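Local coordinates for putative uncharacterized protein lp_3323 (Lactobacillus plantarum, PDB 3DC7) that is of unknown function but probably acts as an esterase or acylhydrolase of the GDSL-like, SGNH hydrolase type, at residues F21-W26 / P80-F85. Numbering follows the deposited sequence.
Sequences FKRPAW and PEDADF
Where strands 24-28 and 85-89, parallel neighbours in the central sheet, begin, Phe21 and Asp84 meet just ahead of them, and the carboxylate of Asp84 receives the incoming chain. Asp84 CG stands between its own backbone N and carbonyl carbon (chi1 77°), on the side of the Lys22-Arg23 backbone, and each carboxylate oxygen takes one amide: Lys22 N reaches OD2 on its syn side at 2.8 Å, while Arg23 N meets OD1 from above the carboxylate plane at 3.0 Å. Lys22 NZ adds a weak salt bridge to the same OD2. In return, Asp84 N bonds to Arg23 O, and one step on Ala25 N donates to Phe85 O; these two backbone bonds join the chains at the start of the strand pair. The Arg23 side chain meets Asp82, within the type I turn from Pro80 to Ala83, crossing its side chain at about a right angle. Its NE gives an almost straight bond to Asp82 O, 2.8 Å away and within the guanidinium plane, while NH1 pairs with Glu53 and Asp82 OD1 with Arg54.

Phe21, Trp26 and Phe85 form an aromatic cluster. The rings of Phe21 and Phe85 form an offset stack, centroids 4.4 Å apart and planes at 6°, with Phe85 CB also over the Phe21 face. The edge of Phe85 is turned toward the face of the Trp26 six-membered ring, CE2 lying 3.9 Å from Trp26 CH2. Phe21 also meets Trp50 of helix 42-50 edge-to-face. An alanine in place of Phe21 would probably leave one face of Phe85 without its stacking partner and open a gap beside Trp50. Leu220 of helix 206-223 touches Phe85. Adjacent parallel strands packed against helices are consistent with the alpha/beta/alpha sandwich of the SGNH hydrolase clan.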
ATOM      1  N   PHE A  21       5.069  -2.181 -22.671  1.00 33.82           N
ATOM      2  CA  PHE A  21       6.381  -1.617 -23.017  1.00 32.76           C
ATOM      3  C   PHE A  21       6.976  -2.380 -24.201  1.00 32.58           C
ATOM      4  O   PHE A  21       6.648  -3.547 -24.415  1.00 32.07           O
ATOM      5  CB  PHE A  21       7.340  -1.701 -21.825  1.00 32.55           C
ATOM      6  CG  PHE A  21       6.812  -1.068 -20.578  1.00 30.95           C
ATOM      7  CD1 PHE A  21       6.918   0.307 -20.383  1.00 30.03           C
ATOM      8  CD2 PHE A  21       6.196  -1.845 -19.601  1.00 29.40           C
ATOM      9  CE1 PHE A  21       6.425   0.897 -19.236  1.00 28.76           C
ATOM     10  CE2 PHE A  21       5.706  -1.272 -18.446  1.00 27.54           C
ATOM     11  CZ  PHE A  21       5.818   0.101 -18.256  1.00 28.97           C
ATOM     12  N   LYS A  22       7.856  -1.730 -24.957  1.00 32.29           N
ATOM     13  CA  LYS A  22       8.419  -2.344 -26.165  1.00 32.59           C
ATOM     14  C   LYS A  22       9.773  -3.010 -25.930  1.00 31.53           C
ATOM     15  O   LYS A  22      10.119  -3.942 -26.632  1.00 31.60           O
ATOM     16  CB  LYS A  22       8.534  -1.314 -27.296  1.00 33.38           C
ATOM     17  CG  LYS A  22       7.212  -0.586 -27.617  1.00 36.28           C
ATOM     18  CD  LYS A  22       7.392   0.601 -28.604  1.00 41.10           C
ATOM     19  CE  LYS A  22       8.372   1.691 -28.105  1.00 43.45           C
ATOM     20  NZ  LYS A  22       8.184   2.121 -26.679  1.00 44.22           N
ATOM     21  N   ARG A  23      10.529  -2.525 -24.946  1.00 30.84           N
ATOM     22  CA  ARG A  23      11.887  -2.997 -24.678  1.00 29.80           C
ATOM     23  C   ARG A  23      12.131  -3.229 -23.186  1.00 28.82           C
ATOM     24  O   ARG A  23      13.012  -2.586 -22.585  1.00 28.14           O
ATOM     25  CB  ARG A  23      12.920  -2.003 -25.235  1.00 29.83           C
ATOM     26  CG  ARG A  23      13.037  -2.005 -26.763  1.00 31.91           C
ATOM     27  CD  ARG A  23      13.928  -0.875 -27.299  1.00 34.60           C
ATOM     28  NE  ARG A  23      13.699   0.418 -26.647  1.00 34.98           N
ATOM     29  CZ  ARG A  23      12.732   1.272 -26.970  1.00 35.68           C
ATOM     30  NH1 ARG A  23      11.874   0.990 -27.950  1.00 36.63           N
ATOM     31  NH2 ARG A  23      12.620   2.414 -26.306  1.00 34.90           N
ATOM     32  N   PRO A  24      11.358  -4.155 -22.574  1.00 28.01           N
ATOM     33  CA  PRO A  24      11.545  -4.405 -21.139  1.00 26.81           C
ATOM     34  C   PRO A  24      12.854  -5.127 -20.851  1.00 26.25           C
ATOM     35  O   PRO A  24      13.354  -5.876 -21.697  1.00 26.38           O
ATOM     36  CB  PRO A  24      10.375  -5.316 -20.787  1.00 26.52           C
ATOM     37  CG  PRO A  24      10.057  -6.033 -22.069  1.00 27.98           C
ATOM     38  CD  PRO A  24      10.308  -5.016 -23.151  1.00 27.92           C
ATOM     39  N   ALA A  25      13.400  -4.904 -19.662  1.00 25.14           N
ATOM     40  CA  ALA A  25      14.565  -5.645 -19.206  1.00 24.40           C
ATOM     41  C   ALA A  25      14.228  -6.267 -17.850  1.00 23.83           C
ATOM     42  O   ALA A  25      13.738  -5.594 -16.948  1.00 23.26           O
ATOM     43  CB  ALA A  25      15.765  -4.729 -19.100  1.00 24.05           C
ATOM     44  N   TRP A  26      14.515  -7.551 -17.717  1.00 23.39           N
ATOM     45  CA  TRP A  26      14.106  -8.336 -16.558  1.00 22.89           C
ATOM     46  C   TRP A  26      15.330  -8.828 -15.800  1.00 23.00           C
ATOM     47  O   TRP A  26      16.028  -9.731 -16.255  1.00 22.42           O
ATOM     48  CB  TRP A  26      13.256  -9.515 -17.028  1.00 22.58           C
ATOM     49  CG  TRP A  26      12.105  -9.102 -17.931  1.00 22.78           C
ATOM     50  CD1 TRP A  26      12.099  -9.093 -19.298  1.00 22.03           C
ATOM     51  CD2 TRP A  26      10.802  -8.655 -17.524  1.00 22.77           C
ATOM     52  NE1 TRP A  26      10.876  -8.675 -19.769  1.00 22.85           N
ATOM     53  CE2 TRP A  26      10.060  -8.395 -18.704  1.00 22.44           C
ATOM     54  CE3 TRP A  26      10.190  -8.442 -16.278  1.00 23.04           C
ATOM     55  CZ2 TRP A  26       8.740  -7.927 -18.676  1.00 22.34           C
ATOM     56  CZ3 TRP A  26       8.859  -7.981 -16.253  1.00 22.75           C
ATOM     57  CH2 TRP A  26       8.159  -7.730 -17.443  1.00 23.27           C
ATOM     58  N   PRO A  80      20.430  -3.136 -21.101  1.00 30.17           N
ATOM     59  CA  PRO A  80      20.592  -2.338 -22.334  1.00 31.13           C
ATOM     60  C   PRO A  80      20.328  -0.851 -22.107  1.00 32.30           C
ATOM     61  O   PRO A  80      19.405  -0.486 -21.358  1.00 32.38           O
ATOM     62  CB  PRO A  80      19.525  -2.912 -23.259  1.00 30.92           C
ATOM     63  CG  PRO A  80      19.251  -4.277 -22.736  1.00 30.52           C
ATOM     64  CD  PRO A  80      19.457  -4.235 -21.274  1.00 30.05           C
ATOM     65  N   GLU A  81      21.126   0.001 -22.744  1.00 33.75           N
ATOM     66  CA  GLU A  81      21.002   1.459 -22.564  1.00 35.53           C
ATOM     67  C   GLU A  81      19.620   2.037 -22.964  1.00 35.52           C
ATOM     68  O   GLU A  81      19.164   3.036 -22.392  1.00 35.43           O
ATOM     69  CB  GLU A  81      22.162   2.198 -23.248  1.00 36.33           C
ATOM     70  CG  GLU A  81      23.296   2.572 -22.273  1.00 40.59           C
ATOM     71  CD  GLU A  81      24.706   2.180 -22.756  1.00 45.28           C
ATOM     72  OE1 GLU A  81      24.977   2.238 -23.983  1.00 47.86           O
ATOM     73  OE2 GLU A  81      25.556   1.823 -21.894  1.00 46.70           O
ATOM     74  N   ASP A  82      18.954   1.394 -23.919  1.00 35.53           N
ATOM     75  CA  ASP A  82      17.632   1.848 -24.368  1.00 35.78           C
ATOM     76  C   ASP A  82      16.465   0.976 -23.858  1.00 35.02           C
ATOM     77  O   ASP A  82      15.414   0.874 -24.504  1.00 35.25           O
ATOM     78  CB  ASP A  82      17.604   1.978 -25.895  1.00 36.17           C
ATOM     79  CG  ASP A  82      17.851   0.660 -26.595  1.00 38.20           C
ATOM     80  OD1 ASP A  82      18.522  -0.224 -26.009  1.00 39.80           O
ATOM     81  OD2 ASP A  82      17.376   0.513 -27.746  1.00 41.53           O
ATOM     82  N   ALA A  83      16.651   0.354 -22.697  1.00 33.88           N
ATOM     83  CA  ALA A  83      15.558  -0.306 -21.992  1.00 32.65           C
ATOM     84  C   ALA A  83      14.462   0.717 -21.707  1.00 31.72           C
ATOM     85  O   ALA A  83      14.759   1.820 -21.253  1.00 31.12           O
ATOM     86  CB  ALA A  83      16.062  -0.899 -20.699  1.00 32.49           C
ATOM     87  N   ASP A  84      13.207   0.371 -21.994  1.00 31.15           N
ATOM     88  CA  ASP A  84      12.099   1.294 -21.709  1.00 30.70           C
ATOM     89  C   ASP A  84      11.329   0.930 -20.441  1.00 29.46           C
ATOM     90  O   ASP A  84      10.415   1.657 -20.032  1.00 29.68           O
ATOM     91  CB  ASP A  84      11.158   1.462 -22.919  1.00 31.62           C
ATOM     92  CG  ASP A  84      10.225   0.290 -23.114  1.00 33.72           C
ATOM     93  OD1 ASP A  84      10.479  -0.790 -22.545  1.00 36.98           O
ATOM     94  OD2 ASP A  84       9.232   0.443 -23.857  1.00 37.94           O
ATOM     95  N   PHE A  85      11.710  -0.194 -19.832  1.00 27.62           N
ATOM     96  CA  PHE A  85      11.148  -0.667 -18.570  1.00 26.11           C
ATOM     97  C   PHE A  85      12.169  -1.574 -17.900  1.00 25.26           C
ATOM     98  O   PHE A  85      12.777  -2.424 -18.555  1.00 25.67           O
ATOM     99  CB  PHE A  85       9.841  -1.434 -18.814  1.00 25.89           C
ATOM    100  CG  PHE A  85       9.237  -2.056 -17.565  1.00 25.84           C
ATOM    101  CD1 PHE A  85       8.759  -1.256 -16.521  1.00 26.30           C
ATOM    102  CD2 PHE A  85       9.120  -3.441 -17.450  1.00 25.57           C
ATOM    103  CE1 PHE A  85       8.189  -1.831 -15.373  1.00 25.75           C
ATOM    104  CE2 PHE A  85       8.563  -4.024 -16.319  1.00 26.03           C
ATOM    105  CZ  PHE A  85       8.083  -3.213 -15.273  1.00 25.93           C
TER